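PDB 3PR7: UspA1 from Moraxella catarrhalis, which acts as a trimeric surface adhesin that binds fibronectin and the host receptor CEACAM1. Local coordinates for residues 19-32 with 35-47. Sequence-based numbering, arbitrary orientation.
Sequences GGDNNTANGTYLTI and GDYNKTKGRYSTI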
loop_
_atom_site.group_PDB
_atom_site.type_symbol
_atom_site.label_atom_id
_atom_site.label_comp_id
_atom_site.label_asym_id
_atom_site.label_seq_id
_atom_site.Cartn_x
_atom_site.Cartn_y
_atom_site.Cartn_z
ATOM N N GLY A 19 29.805 15.963 -33.198
ATOM C CA GLY A 19 28.482 15.727 -33.768
ATOM C C GLY A 19 27.865 16.876 -34.541
ATOM O O GLY A 19 27.612 16.758 -35.741
ATOM N N GLY A 20 27.609 17.980 -33.848
ATOM C CA GLY A 20 26.916 19.114 -34.445
ATOM C C GLY A 20 27.691 20.410 -34.359
ATOM O O GLY A 20 28.597 20.553 -33.534
ATOM N N ASP A 21 27.325 21.357 -35.218
ATOM C CA ASP A 21 27.959 22.673 -35.258
ATOM C C ASP A 21 27.599 23.540 -34.054
ATOM O O ASP A 21 28.310 24.498 -33.740
ATOM C CB ASP A 21 27.589 23.403 -36.554
ATOM C CG ASP A 21 28.388 22.920 -37.756
ATOM O OD1 ASP A 21 29.292 22.072 -37.589
ATOM O OD2 ASP A 21 28.114 23.398 -38.877
ATOM N N ASN A 22 26.501 23.198 -33.383
ATOM C CA ASN A 22 25.972 24.016 -32.294
ATOM C C ASN A 22 26.111 23.397 -30.901
ATOM O O ASN A 22 25.572 23.926 -29.926
ATOM C CB ASN A 22 24.520 24.403 -32.577
ATOM C CG ASN A 22 24.383 25.307 -33.787
ATOM O OD1 ASN A 22 24.281 26.525 -33.655
ATOM N ND2 ASN A 22 24.388 24.715 -34.976
ATOM N N ASN A 23 26.832 22.282 -30.815
ATOM C CA ASN A 23 27.179 21.690 -29.529
ATOM C C ASN A 23 28.268 22.516 -28.855
ATOM O O ASN A 23 29.341 22.715 -29.425
ATOM C CB ASN A 23 27.637 20.237 -29.701
ATOM C CG ASN A 23 26.501 19.302 -30.080
ATOM O OD1 ASN A 23 25.338 19.551 -29.768
ATOM N ND2 ASN A 23 26.842 18.208 -30.749
ATOM N N THR A 24 27.985 23.011 -27.653
ATOM C CA THR A 24 28.926 23.877 -26.940
ATOM C C THR A 24 29.363 23.294 -25.602
ATOM O O THR A 24 28.570 22.680 -24.886
ATOM C CB THR A 24 28.358 25.301 -26.711
ATOM O OG1 THR A 24 27.105 25.220 -26.021
ATOM C CG2 THR A 24 28.167 26.036 -28.035
ATOM N N ALA A 25 30.638 23.494 -25.279
ATOM C CA ALA A 25 31.200 23.085 -23.998
ATOM C C ALA A 25 31.872 24.269 -23.309
ATOM O O ALA A 25 32.579 25.053 -23.945
ATOM C CB ALA A 25 32.185 21.951 -24.189
ATOM N N ASN A 26 31.637 24.388 -22.006
ATOM C CA ASN A 26 32.178 25.479 -21.206
ATOM C C ASN A 26 32.645 24.952 -19.848
ATOM O O ASN A 26 31.980 25.143 -18.825
ATOM C CB ASN A 26 31.126 26.588 -21.052
ATOM C CG ASN A 26 31.677 27.847 -20.397
ATOM O OD1 ASN A 26 32.880 28.110 -20.423
ATOM N ND2 ASN A 26 30.785 28.638 -19.809
ATOM N N GLY A 27 33.787 24.271 -19.853
ATOM C CA GLY A 27 34.334 23.661 -18.644
ATOM C C GLY A 27 35.382 22.600 -18.919
ATOM O O GLY A 27 36.042 22.622 -19.958
ATOM N N THR A 28 35.520 21.662 -17.986
ATOM C CA THR A 28 36.583 20.659 -18.027
ATOM C C THR A 28 36.022 19.238 -18.106
ATOM O O THR A 28 35.045 18.911 -17.433
ATOM C CB THR A 28 37.505 20.796 -16.791
ATOM O OG1 THR A 28 37.823 22.177 -16.578
ATOM C CG2 THR A 28 38.798 20.022 -16.970
ATOM N N TYR A 29 36.653 18.406 -18.935
ATOM C CA TYR A 29 36.277 16.996 -19.131
ATOM C C TYR A 29 34.793 16.767 -19.430
ATOM O O TYR A 29 34.197 15.794 -18.964
ATOM C CB TYR A 29 36.739 16.125 -17.954
ATOM C CG TYR A 29 38.240 16.043 -17.796
ATOM C CD1 TYR A 29 39.020 15.302 -18.686
ATOM C CD2 TYR A 29 38.883 16.700 -16.748
ATOM C CE1 TYR A 29 40.405 15.228 -18.542
ATOM C CE2 TYR A 29 40.267 16.632 -16.593
ATOM C CZ TYR A 29 41.019 15.896 -17.492
ATOM O OH TYR A 29 42.384 15.826 -17.341
ATOM N N LEU A 30 34.207 17.674 -20.205
ATOM C CA LEU A 30 32.826 17.534 -20.655
ATOM C C LEU A 30 32.791 16.649 -21.891
ATOM O O LEU A 30 33.784 16.553 -22.615
ATOM C CB LEU A 30 32.213 18.901 -20.971
ATOM C CG LEU A 30 32.329 19.991 -19.894
ATOM C CD1 LEU A 30 31.915 21.362 -20.406
ATOM C CD2 LEU A 30 31.640 19.645 -18.570
ATOM N N THR A 31 31.658 15.992 -22.124
ATOM C CA THR A 31 31.481 15.162 -23.317
ATOM C C THR A 31 30.087 15.278 -23.919
ATOM O O THR A 31 29.079 15.230 -23.211
ATOM C CB THR A 31 31.792 13.668 -23.057
ATOM O OG1 THR A 31 31.268 13.273 -21.786
ATOM C CG2 THR A 31 33.282 13.430 -23.059
ATOM N N ILE A 32 30.052 15.451 -25.238
ATOM C CA ILE A 32 28.816 15.376 -26.002
ATOM C C ILE A 32 29.017 14.339 -27.106
ATOM O O ILE A 32 29.871 14.510 -27.978
ATOM C CB ILE A 32 28.397 16.750 -26.583
ATOM C CG1 ILE A 32 28.276 17.791 -25.459
ATOM C CG2 ILE A 32 27.081 16.624 -27.358
ATOM C CD1 ILE A 32 27.938 19.199 -25.920
ATOM N N GLY A 35 24.483 14.463 -31.874
ATOM C CA GLY A 35 23.285 15.281 -32.019
ATOM C C GLY A 35 23.653 16.728 -32.284
ATOM O O GLY A 35 24.700 17.005 -32.872
ATOM N N ASP A 36 22.801 17.651 -31.843
ATOM C CA ASP A 36 23.039 19.075 -32.061
ATOM C C ASP A 36 22.374 19.947 -30.996
ATOM O O ASP A 36 21.411 19.526 -30.347
ATOM C CB ASP A 36 22.565 19.485 -33.462
ATOM C CG ASP A 36 23.365 20.647 -34.046
ATOM O OD1 ASP A 36 24.392 21.046 -33.452
ATOM O OD2 ASP A 36 22.961 21.160 -35.112
ATOM N N TYR A 37 22.913 21.157 -30.827
ATOM C CA TYR A 37 22.383 22.188 -29.917
ATOM C C TYR A 37 22.451 21.819 -28.434
ATOM O O TYR A 37 21.706 22.360 -27.611
ATOM C CB TYR A 37 20.962 22.611 -30.319
ATOM C CG TYR A 37 20.903 23.339 -31.637
ATOM C CD1 TYR A 37 21.081 24.722 -31.699
ATOM C CD2 TYR A 37 20.675 22.649 -32.826
ATOM C CE1 TYR A 37 21.029 25.397 -32.913
ATOM C CE2 TYR A 37 20.624 23.314 -34.045
ATOM C CZ TYR A 37 20.802 24.687 -34.080
ATOM O OH TYR A 37 20.751 25.349 -35.282
ATOM N N ASN A 38 23.363 20.911 -28.105
ATOM C CA ASN A 38 23.571 20.482 -26.732
ATOM C C ASN A 38 24.614 21.343 -26.017
ATOM O O ASN A 38 25.676 21.630 -26.569
ATOM C CB ASN A 38 23.968 19.006 -26.701
ATOM C CG ASN A 38 22.917 18.106 -27.330
ATOM O OD1 ASN A 38 21.740 18.169 -26.981
ATOM N ND2 ASN A 38 23.341 17.260 -28.257
ATOM N N LYS A 39 24.291 21.765 -24.796
ATOM C CA LYS A 39 25.201 22.568 -23.979
ATOM C C LYS A 39 25.727 21.762 -22.799
ATOM O O LYS A 39 24.979 21.018 -22.161
ATOM C CB LYS A 39 24.500 23.816 -23.431
ATOM C CG LYS A 39 24.109 24.878 -24.447
ATOM C CD LYS A 39 23.657 26.143 -23.717
ATOM C CE LYS A 39 22.553 26.880 -24.465
ATOM N NZ LYS A 39 23.051 27.586 -25.675
ATOM N N THR A 40 27.014 21.919 -22.509
ATOM C CA THR A 40 27.601 21.385 -21.282
ATOM C C THR A 40 28.401 22.459 -20.554
ATOM O O THR A 40 29.079 23.277 -21.179
ATOM C CB THR A 40 28.510 20.170 -21.539
ATOM O OG1 THR A 40 29.395 20.459 -22.625
ATOM C CG2 THR A 40 27.692 18.935 -21.873
ATOM N N LYS A 41 28.297 22.451 -19.228
ATOM C CA LYS A 41 29.040 23.359 -18.362
ATOM C C LYS A 41 29.541 22.588 -17.146
ATOM O O LYS A 41 29.114 21.458 -16.904
ATOM C CB LYS A 41 28.154 24.522 -17.908
ATOM C CG LYS A 41 27.924 25.600 -18.954
ATOM C CD LYS A 41 26.859 26.583 -18.490
ATOM C CE LYS A 41 26.846 27.836 -19.351
ATOM N NZ LYS A 41 25.826 28.813 -18.880
ATOM N N GLY A 42 30.446 23.199 -16.388
ATOM C CA GLY A 42 30.962 22.593 -15.164
ATOM C C GLY A 42 32.112 21.640 -15.417
ATOM O O GLY A 42 32.973 21.903 -16.255
ATOM N N ARG A 43 32.125 20.532 -14.680
ATOM C CA ARG A 43 33.173 19.525 -14.807
ATOM C C ARG A 43 32.605 18.111 -14.848
ATOM O O ARG A 43 31.711 17.770 -14.073
ATOM C CB ARG A 43 34.196 19.651 -13.669
ATOM C CG ARG A 43 35.182 20.799 -13.842
ATOM C CD ARG A 43 36.534 20.498 -13.197
ATOM N NE ARG A 43 36.617 20.949 -11.809
ATOM C CZ ARG A 43 36.452 20.169 -10.742
ATOM N NH1 ARG A 43 36.188 18.875 -10.883
ATOM N NH2 ARG A 43 36.550 20.689 -9.526
ATOM N N TYR A 44 33.127 17.302 -15.769
ATOM C CA TYR A 44 32.812 15.868 -15.869
ATOM C C TYR A 44 31.354 15.544 -16.212
ATOM O O TYR A 44 30.851 14.473 -15.865
ATOM C CB TYR A 44 33.245 15.123 -14.600
ATOM C CG TYR A 44 34.720 15.235 -14.301
ATOM C CD1 TYR A 44 35.650 14.473 -15.007
ATOM C CD2 TYR A 44 35.188 16.102 -13.314
ATOM C CE1 TYR A 44 37.011 14.570 -14.739
ATOM C CE2 TYR A 44 36.549 16.207 -13.037
ATOM C CZ TYR A 44 37.454 15.439 -13.756
ATOM O OH TYR A 44 38.802 15.533 -13.492
ATOM N N SER A 45 30.688 16.467 -16.899
ATOM C CA SER A 45 29.304 16.265 -17.309
ATOM C C SER A 45 29.231 15.649 -18.702
ATOM O O SER A 45 30.168 15.778 -19.491
ATOM C CB SER A 45 28.537 17.581 -17.243
ATOM O OG SER A 45 28.450 18.028 -15.901
ATOM N N THR A 46 28.121 14.975 -18.993
ATOM C CA THR A 46 27.998 14.154 -20.199
ATOM C C THR A 46 26.609 14.229 -20.832
ATOM O O THR A 46 25.595 14.157 -20.137
ATOM C CB THR A 46 28.304 12.664 -19.886
ATOM O OG1 THR A 46 29.543 12.557 -19.174
ATOM C CG2 THR A 46 28.375 11.825 -21.161
ATOM N N ILE A 47 26.580 14.374 -22.155
ATOM C CA ILE A 47 25.362 14.220 -22.941
ATOM C C ILE A 47 25.642 13.199 -24.035
ATOM O O ILE A 47 26.535 13.401 -24.862
ATOM C CB ILE A 47 24.896 15.554 -23.569
ATOM C CG1 ILE A 47 24.570 16.571 -22.475
ATOM C CG2 ILE A 47 23.683 15.330 -24.476
ATOM C CD1 ILE A 47 24.242 17.948 -22.987
#
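Asn22 lays its side-chain amide over one face of the Tyr37 ring, the two planes only 13° apart; its CB sits over the same face, 3.7 Å from the Tyr37 ring centroid, which makes a CH-pi contact. Phe52 also stacks on Tyr37. Asp36 OD1 fixes the backbone beside this stack, accepting Asn22 N at 3.0 Å through its syn lone pair. Asn23, buried, brings the end of its side chain to the neighbouring turn and ties it by both ends of its amide: OD1 takes the Asn38 N-H at 2.9 Å, in the carbonyl plane, while ND2 reaches Gly35 O from above the peptide plane.

Strands 24-26 and 39-41 run parallel, 8° apart with axes 4.8 Å apart, and main-chain bonds such as Thr24 N to Asn38 O join them. Thr24 and Lys39, like Thr28 and Arg43, run alongside each other on the outer surface. Inside, Leu30 and Thr40 overlap head-to-tail, with Leu30 CD1 3.5 Å from Thr40 OG1. That hydroxyl, turned back over the main chain by chi1 of 47°, also donates a weak hydrogen bond to Thr24 O. Ile32 reaches across to the same threonine, its CG1 meeting Thr40 CG2 at 3.8 Å.

After the corner at Gly27 and Gly42, Tyr29 and Tyr44 point the same way with nearly parallel planes, but centroids 5.1 Å apart mean little overlap. Thr31 and Thr46 stand next to each other, and Thr46 OG1 is hydrogen-bonded to Ser64 OG of the second subunit. From Asn22 and Tyr37 onward the register holds at 15 residues; at Gly20 and Asp36 it is 16, so the first turn carries one extra residue. Such pairing shows two successive coils, consistent with the left-handed parallel beta-roll of YadA-like trimeric autotransporter heads.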